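Local structure of phosphoribosylaminoimidazole-succinocarboxamide synthase (Pyrococcus horikoshii, 4O7T) at the thymidine-5'-phosphate and aspartic acid site. The protein catalyses the ATP-dependent joining of L-aspartate to the carboxylate of 5-amino-1-(5-phosphoribosyl)imidazole-4-carboxylate, giving SAICAR in de novo purine biosynthesis. Numbering follows the deposited sequence.

The thymidine-5'-phosphate and aspartic acid site. Residues 32-35, 89, 91, 93, 97-99, 120, 173-175, 195-198, 210, 214. With TMP (thymidine-5'-phosphate), chain B; ASP (aspartic acid), chain C.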
ATOM      1  N   THR A  32       8.687  16.006 -17.189  1.00 27.87           N
ATOM      2  CA  THR A  32       8.656  16.430 -15.783  1.00 28.48           C
ATOM      3  C   THR A  32       9.006  15.273 -14.845  1.00 27.48           C
ATOM      4  O   THR A  32       8.783  14.108 -15.165  1.00 27.38           O
ATOM      5  CB  THR A  32       7.290  17.013 -15.343  1.00 29.32           C
ATOM      6  OG1 THR A  32       6.344  15.948 -15.183  1.00 32.69           O
ATOM      7  CG2 THR A  32       6.754  18.014 -16.349  1.00 30.68           C
ATOM      8  N   ALA A  33       9.540  15.606 -13.679  1.00 26.54           N
ATOM      9  CA  ALA A  33       9.877  14.606 -12.682  1.00 27.95           C
ATOM     10  C   ALA A  33       9.671  15.185 -11.306  1.00 29.36           C
ATOM     11  O   ALA A  33       9.475  16.392 -11.156  1.00 29.93           O
ATOM     12  CB  ALA A  33      11.311  14.132 -12.845  1.00 25.56           C
ATOM     13  N   PHE A  34       9.709  14.302 -10.313  1.00 31.88           N
ATOM     14  CA  PHE A  34       9.595  14.667  -8.907  1.00 35.12           C
ATOM     15  C   PHE A  34       8.356  15.524  -8.679  1.00 37.15           C
ATOM     16  O   PHE A  34       8.433  16.693  -8.303  1.00 38.29           O
ATOM     17  CB  PHE A  34      10.893  15.322  -8.423  1.00 34.13           C
ATOM     18  CG  PHE A  34      12.129  14.530  -8.774  1.00 34.71           C
ATOM     19  CD1 PHE A  34      12.286  13.221  -8.318  1.00 33.38           C
ATOM     20  CD2 PHE A  34      13.132  15.087  -9.570  1.00 34.48           C
ATOM     21  CE1 PHE A  34      13.414  12.484  -8.644  1.00 33.30           C
ATOM     22  CE2 PHE A  34      14.268  14.356  -9.892  1.00 33.87           C
ATOM     23  CZ  PHE A  34      14.409  13.052  -9.432  1.00 33.59           C
ATOM     24  N   ASP A  35       7.209  14.905  -8.945  1.00 41.27           N
ATOM     25  CA  ASP A  35       5.901  15.537  -8.823  1.00 44.86           C
ATOM     26  C   ASP A  35       5.887  16.859  -9.585  1.00 47.81           C
ATOM     27  O   ASP A  35       5.481  17.889  -9.044  1.00 53.37           O
ATOM     28  CB  ASP A  35       5.530  15.737  -7.342  1.00 46.04           C
ATOM     29  CG  ASP A  35       4.162  15.166  -6.997  1.00 45.32           C
ATOM     30  OD1 ASP A  35       3.406  14.819  -7.926  1.00 45.75           O
ATOM     31  OD2 ASP A  35       3.845  15.051  -5.793  1.00 46.31           O
ATOM     32  N   GLU A  89      -2.851   4.073 -11.155  1.00 13.34           N
ATOM     33  CA  GLU A  89      -1.620   3.732 -11.834  1.00 14.07           C
ATOM     34  C   GLU A  89      -1.224   2.358 -11.295  1.00 13.25           C
ATOM     35  O   GLU A  89      -1.139   2.161 -10.080  1.00 13.08           O
ATOM     36  CB  GLU A  89      -0.558   4.816 -11.620  1.00 16.18           C
ATOM     37  CG  GLU A  89      -1.033   6.156 -12.177  1.00 19.08           C
ATOM     38  CD  GLU A  89      -0.016   7.285 -12.105  1.00 22.57           C
ATOM     39  OE1 GLU A  89      -0.442   8.454 -12.253  1.00 24.47           O
ATOM     40  OE2 GLU A  89       1.197   7.036 -11.923  1.00 23.22           O
ATOM     41  N   VAL A  91       1.464  -0.522 -11.183  1.00 10.95           N
ATOM     42  CA  VAL A  91       2.886  -0.643 -11.395  1.00 10.65           C
ATOM     43  C   VAL A  91       3.296  -2.107 -11.236  1.00 10.88           C
ATOM     44  O   VAL A  91       2.994  -2.751 -10.219  1.00 10.76           O
ATOM     45  CB  VAL A  91       3.702   0.280 -10.442  1.00 10.44           C
ATOM     46  CG1 VAL A  91       5.206   0.026 -10.591  1.00 10.11           C
ATOM     47  CG2 VAL A  91       3.386   1.749 -10.688  1.00 10.16           C
ATOM     48  N   ARG A  93       6.633  -4.680 -11.149  1.00 11.46           N
ATOM     49  CA  ARG A  93       8.062  -4.570 -10.823  1.00 11.73           C
ATOM     50  C   ARG A  93       8.747  -5.945 -10.817  1.00 12.20           C
ATOM     51  O   ARG A  93       8.271  -6.875 -10.161  1.00 11.90           O
ATOM     52  CB  ARG A  93       8.244  -3.846  -9.475  1.00 11.42           C
ATOM     53  CG  ARG A  93       7.229  -2.712  -9.213  1.00 11.22           C
ATOM     54  CD  ARG A  93       7.468  -1.947  -7.903  1.00 11.21           C
ATOM     55  NE  ARG A  93       8.576  -1.014  -8.039  1.00 10.98           N
ATOM     56  CZ  ARG A  93       8.506   0.317  -7.991  1.00 10.96           C
ATOM     57  NH1 ARG A  93       7.357   0.956  -7.735  1.00 10.20           N
ATOM     58  NH2 ARG A  93       9.632   1.016  -8.188  1.00 10.24           N
ATOM     59  N   ALA A  97      14.090  -1.107  -7.884  1.00 14.35           N
ATOM     60  CA  ALA A  97      14.514   0.224  -8.343  1.00 13.88           C
ATOM     61  C   ALA A  97      13.543   1.264  -7.805  1.00 13.74           C
ATOM     62  O   ALA A  97      12.472   0.915  -7.323  1.00 12.60           O
ATOM     63  CB  ALA A  97      14.538   0.279  -9.863  1.00 13.79           C
ATOM     64  N   GLY A  98      13.909   2.539  -7.908  1.00 13.72           N
ATOM     65  CA  GLY A  98      12.988   3.632  -7.578  1.00 13.77           C
ATOM     66  C   GLY A  98      12.389   3.544  -6.194  1.00 14.05           C
ATOM     67  O   GLY A  98      13.088   3.205  -5.227  1.00 14.17           O
ATOM     68  N   SER A  99      11.086   3.811  -6.093  1.00 13.83           N
ATOM     69  CA  SER A  99      10.406   3.874  -4.785  1.00 13.91           C
ATOM     70  C   SER A  99      10.372   2.537  -4.034  1.00 14.27           C
ATOM     71  O   SER A  99      10.209   2.514  -2.802  1.00 14.53           O
ATOM     72  CB  SER A  99       8.972   4.411  -4.934  1.00 13.50           C
ATOM     73  OG  SER A  99       8.162   3.442  -5.581  1.00 12.89           O
ATOM     74  N   TYR A 120      -1.619   2.540  -7.280  1.00 11.80           N
ATOM     75  CA  TYR A 120      -1.553   3.934  -6.853  1.00 12.53           C
ATOM     76  C   TYR A 120      -2.822   4.656  -7.259  1.00 12.89           C
ATOM     77  O   TYR A 120      -3.306   4.501  -8.378  1.00 12.77           O
ATOM     78  CB  TYR A 120      -0.349   4.635  -7.471  1.00 12.25           C
ATOM     79  CG  TYR A 120       0.963   4.112  -6.943  1.00 12.60           C
ATOM     80  CD1 TYR A 120       1.562   4.692  -5.823  1.00 12.51           C
ATOM     81  CD2 TYR A 120       1.594   3.027  -7.553  1.00 12.23           C
ATOM     82  CE1 TYR A 120       2.772   4.215  -5.337  1.00 13.06           C
ATOM     83  CE2 TYR A 120       2.802   2.532  -7.070  1.00 13.14           C
ATOM     84  CZ  TYR A 120       3.390   3.132  -5.967  1.00 13.07           C
ATOM     85  OH  TYR A 120       4.594   2.640  -5.496  1.00 13.54           O
ATOM     86  N   ASP A 173      10.737  -2.313 -14.287  1.00 11.51           N
ATOM     87  CA  ASP A 173       9.395  -2.036 -13.752  1.00 11.30           C
ATOM     88  C   ASP A 173       8.676  -1.148 -14.753  1.00 11.39           C
ATOM     89  O   ASP A 173       9.306  -0.682 -15.702  1.00 11.54           O
ATOM     90  CB  ASP A 173       9.429  -1.425 -12.326  1.00 10.85           C
ATOM     91  CG  ASP A 173      10.222  -0.103 -12.237  1.00 10.72           C
ATOM     92  OD1 ASP A 173      10.175   0.717 -13.158  1.00 10.29           O
ATOM     93  OD2 ASP A 173      10.882   0.132 -11.212  1.00 10.96           O
ATOM     94  N   PHE A 174       7.369  -0.932 -14.574  1.00 11.18           N
ATOM     95  CA  PHE A 174       6.606  -0.074 -15.499  1.00 10.97           C
ATOM     96  C   PHE A 174       5.232   0.250 -14.959  1.00 10.71           C
ATOM     97  O   PHE A 174       4.716  -0.449 -14.095  1.00 10.58           O
ATOM     98  CB  PHE A 174       6.488  -0.710 -16.910  1.00 11.13           C
ATOM     99  CG  PHE A 174       5.730  -2.015 -16.940  1.00 11.26           C
ATOM    100  CD1 PHE A 174       4.371  -2.042 -17.261  1.00 11.49           C
ATOM    101  CD2 PHE A 174       6.371  -3.215 -16.662  1.00 11.25           C
ATOM    102  CE1 PHE A 174       3.665  -3.237 -17.295  1.00 11.45           C
ATOM    103  CE2 PHE A 174       5.676  -4.422 -16.700  1.00 11.64           C
ATOM    104  CZ  PHE A 174       4.314  -4.433 -17.010  1.00 11.38           C
ATOM    105  N   LYS A 175       4.634   1.302 -15.494  1.00 10.72           N
ATOM    106  CA  LYS A 175       3.327   1.766 -15.042  1.00 10.38           C
ATOM    107  C   LYS A 175       2.285   1.630 -16.157  1.00 10.53           C
ATOM    108  O   LYS A 175       2.523   2.050 -17.309  1.00 10.28           O
ATOM    109  CB  LYS A 175       3.414   3.223 -14.564  1.00 10.73           C
ATOM    110  CG  LYS A 175       2.111   3.773 -13.958  1.00 11.18           C
ATOM    111  CD  LYS A 175       1.187   4.439 -14.990  1.00 11.24           C
ATOM    112  CE  LYS A 175       1.737   5.796 -15.484  1.00 11.87           C
ATOM    113  NZ  LYS A 175       0.995   6.310 -16.678  1.00 12.34           N
ATOM    114  N   ASP A 195       9.121   6.837 -20.845  1.00 13.85           N
ATOM    115  CA  ASP A 195       8.597   7.688 -19.751  1.00 14.19           C
ATOM    116  C   ASP A 195       7.957   6.867 -18.629  1.00 13.89           C
ATOM    117  O   ASP A 195       8.024   7.253 -17.457  1.00 13.92           O
ATOM    118  CB  ASP A 195       7.538   8.701 -20.248  1.00 14.38           C
ATOM    119  CG  ASP A 195       8.154   9.956 -20.868  1.00 15.30           C
ATOM    120  OD1 ASP A 195       7.442  10.968 -21.027  1.00 16.06           O
ATOM    121  OD2 ASP A 195       9.348   9.940 -21.216  1.00 15.98           O
ATOM    122  N   THR A 196       7.335   5.746 -18.993  1.00 13.26           N
ATOM    123  CA  THR A 196       6.508   4.992 -18.048  1.00 13.66           C
ATOM    124  C   THR A 196       7.033   3.585 -17.715  1.00 13.91           C
ATOM    125  O   THR A 196       6.341   2.793 -17.048  1.00 13.11           O
ATOM    126  CB  THR A 196       5.038   4.932 -18.532  1.00 13.66           C
ATOM    127  OG1 THR A 196       4.987   4.319 -19.823  1.00 13.48           O
ATOM    128  CG2 THR A 196       4.455   6.345 -18.634  1.00 13.29           C
ATOM    129  N   CYS A 197       8.259   3.295 -18.168  1.00 14.02           N
ATOM    130  CA  CYS A 197       8.949   2.025 -17.883  1.00 14.28           C
ATOM    131  C   CYS A 197      10.390   2.290 -17.471  1.00 14.48           C
ATOM    132  O   CYS A 197      10.957   3.338 -17.801  1.00 14.49           O
ATOM    133  CB  CYS A 197       9.003   1.112 -19.118  1.00 14.07           C
ATOM    134  SG  CYS A 197       7.461   0.819 -20.025  1.00 14.46           S
ATOM    135  N   ARG A 198      10.979   1.331 -16.764  1.00 14.50           N
ATOM    136  CA  ARG A 198      12.428   1.280 -16.611  1.00 14.82           C
ATOM    137  C   ARG A 198      13.000   0.197 -17.539  1.00 15.18           C
ATOM    138  O   ARG A 198      12.560  -0.959 -17.511  1.00 14.39           O
ATOM    139  CB  ARG A 198      12.851   1.085 -15.143  1.00 14.22           C
ATOM    140  CG  ARG A 198      12.684   2.351 -14.287  1.00 14.18           C
ATOM    141  CD  ARG A 198      13.336   2.241 -12.913  1.00 13.82           C
ATOM    142  NE  ARG A 198      13.226   3.512 -12.183  1.00 13.36           N
ATOM    143  CZ  ARG A 198      12.317   3.768 -11.244  1.00 13.61           C
ATOM    144  NH1 ARG A 198      11.451   2.837 -10.856  1.00 12.86           N
ATOM    145  NH2 ARG A 198      12.296   4.952 -10.655  1.00 13.85           N
ATOM    146  N   LYS A 210      13.468   7.257 -18.714  1.00 18.21           N
ATOM    147  CA  LYS A 210      13.315   8.578 -18.116  1.00 17.54           C
ATOM    148  C   LYS A 210      14.252   8.840 -16.925  1.00 17.29           C
ATOM    149  O   LYS A 210      14.477   9.997 -16.563  1.00 16.65           O
ATOM    150  CB  LYS A 210      11.851   8.805 -17.731  1.00 17.64           C
ATOM    151  CG  LYS A 210      11.499  10.209 -17.279  1.00 18.38           C
ATOM    152  CD  LYS A 210       9.985  10.387 -17.257  1.00 19.21           C
ATOM    153  CE  LYS A 210       9.612  11.549 -16.374  1.00 19.51           C
ATOM    154  NZ  LYS A 210       8.145  11.679 -16.198  1.00 20.03           N
ATOM    155  N   ARG A 214      15.672  11.954 -14.964  1.00 27.01           N
ATOM    156  CA  ARG A 214      15.401  12.085 -13.530  1.00 27.25           C
ATOM    157  C   ARG A 214      16.688  12.324 -12.716  1.00 28.62           C
ATOM    158  O   ARG A 214      16.695  13.154 -11.815  1.00 27.59           O
ATOM    159  CB  ARG A 214      14.647  10.867 -12.987  1.00 26.18           C
ATOM    160  CG  ARG A 214      13.179  10.777 -13.401  1.00 26.56           C
ATOM    161  CD  ARG A 214      12.505   9.634 -12.658  1.00 26.72           C
ATOM    162  NE  ARG A 214      11.199   9.281 -13.216  1.00 26.85           N
ATOM    163  CZ  ARG A 214      10.961   8.231 -13.999  1.00 26.74           C
ATOM    164  NH1 ARG A 214       9.732   8.018 -14.442  1.00 26.54           N
ATOM    165  NH2 ARG A 214      11.937   7.391 -14.347  1.00 26.78           N
TER
HETATM  166  P   TMP B 301       8.544   4.436  -8.909  1.00 12.48           P
HETATM  167  O1P TMP B 301       8.665   5.918  -8.917  1.00 12.05           O
HETATM  168  O2P TMP B 301       7.371   3.949  -8.078  1.00 11.83           O
HETATM  169  O3P TMP B 301       9.826   3.658  -8.716  1.00 12.19           O
HETATM  170  O5' TMP B 301       8.146   4.138 -10.435  1.00 12.70           O
HETATM  171  C5' TMP B 301       7.823   2.821 -10.901  1.00 13.21           C
HETATM  172  C4' TMP B 301       7.597   2.844 -12.409  1.00 14.13           C
HETATM  173  O4' TMP B 301       6.391   3.552 -12.722  1.00 14.81           O
HETATM  174  C3' TMP B 301       8.719   3.529 -13.192  1.00 14.41           C
HETATM  175  O3' TMP B 301       8.983   2.729 -14.334  1.00 13.93           O
HETATM  176  C2' TMP B 301       8.155   4.808 -13.747  1.00 15.09           C
HETATM  177  C1' TMP B 301       6.645   4.633 -13.635  1.00 15.83           C
HETATM  178  N1  TMP B 301       5.996   5.874 -13.185  1.00 17.64           N
HETATM  179  C2  TMP B 301       5.166   6.600 -14.083  1.00 18.13           C
HETATM  180  O2  TMP B 301       5.009   6.182 -15.247  1.00 17.45           O
HETATM  181  N3  TMP B 301       4.545   7.736 -13.705  1.00 18.80           N
HETATM  182  C4  TMP B 301       4.709   8.219 -12.458  1.00 20.01           C
HETATM  183  O4  TMP B 301       4.149   9.283 -12.110  1.00 21.38           O
HETATM  184  C5  TMP B 301       5.565   7.484 -11.483  1.00 19.32           C
HETATM  185  C5M TMP B 301       5.775   7.988 -10.070  1.00 19.23           C
HETATM  186  C6  TMP B 301       6.185   6.318 -11.917  1.00 18.82           C
HETATM  187  N   ASP C 303       9.700  11.320 -11.139  1.00 46.98           N
HETATM  188  CA  ASP C 303       8.255  10.970 -11.282  1.00 49.16           C
HETATM  189  C   ASP C 303       7.836  10.776 -12.733  1.00 47.63           C
HETATM  190  O   ASP C 303       7.391  11.717 -13.392  1.00 46.15           O
HETATM  191  CB  ASP C 303       7.363  12.032 -10.633  1.00 51.00           C
HETATM  192  CG  ASP C 303       7.199  11.833  -9.147  1.00 53.67           C
HETATM  193  OD1 ASP C 303       6.138  12.222  -8.614  1.00 55.94           O
HETATM  194  OD2 ASP C 303       8.122  11.293  -8.505  1.00 57.47           O
HETATM  195  OXT ASP C 303       7.908   9.668 -13.262  1.00 48.14           O
HETATM  196  O   HOH W   1       2.304   9.039  -9.802  1.00 26.81           O
HETATM  197  O   HOH W   2       6.374  14.452 -12.543  1.00 40.42           O
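Phosphate oxygen O3P of TMP is gripped by three firm donors, Arg93 NH2, the backbone N of Ser99 and Arg198 NH1, an example of how a nucleotide pocket anchors its ligand by the phosphate. Arg93, its chain bent at chi3 (77°), meets the phosphate end-on and nearly in plane: NH2 lies 2.7 Å from O3P, while NH1 takes O2P. Ser99 OG, tucked between its own backbone N and C (chi1 71°), adds a second grip on TMP O2P, with OG 2.7 Å from O2P. Arg198 arrives on an extended chain, and its NH1 is shared in plane between O3P and the syn lone pair of Asp173 OD2 at 2.8 Å, which fixes the guanidinium's rotation. The other Asp173 oxygen, OD1, accepts the deoxyribose 3'-hydroxyl O3' at 2.6 Å from above the carboxylate plane, so one acid ties sugar to phosphate clamp. TMP, a nucleotide, probably stands in the site of the ribonucleotide substrate; its thymine O4 reaches Glu89 OE2 through a water.

Beside it lies the substrate aspartate, poorly ordered. Arg214 NH1 meets its alpha-carboxylate OXT nearly in plane at 2.7 Å, and the CG of Lys210 lies over the centre of that guanidinium. Fully extended, Lys210 gives the aspartate's alpha-carboxylate O a hydrogen bond and salt bridge through NZ, which also donates almost head-on to the backbone carbonyl of Thr32, 2.7 Å from its O.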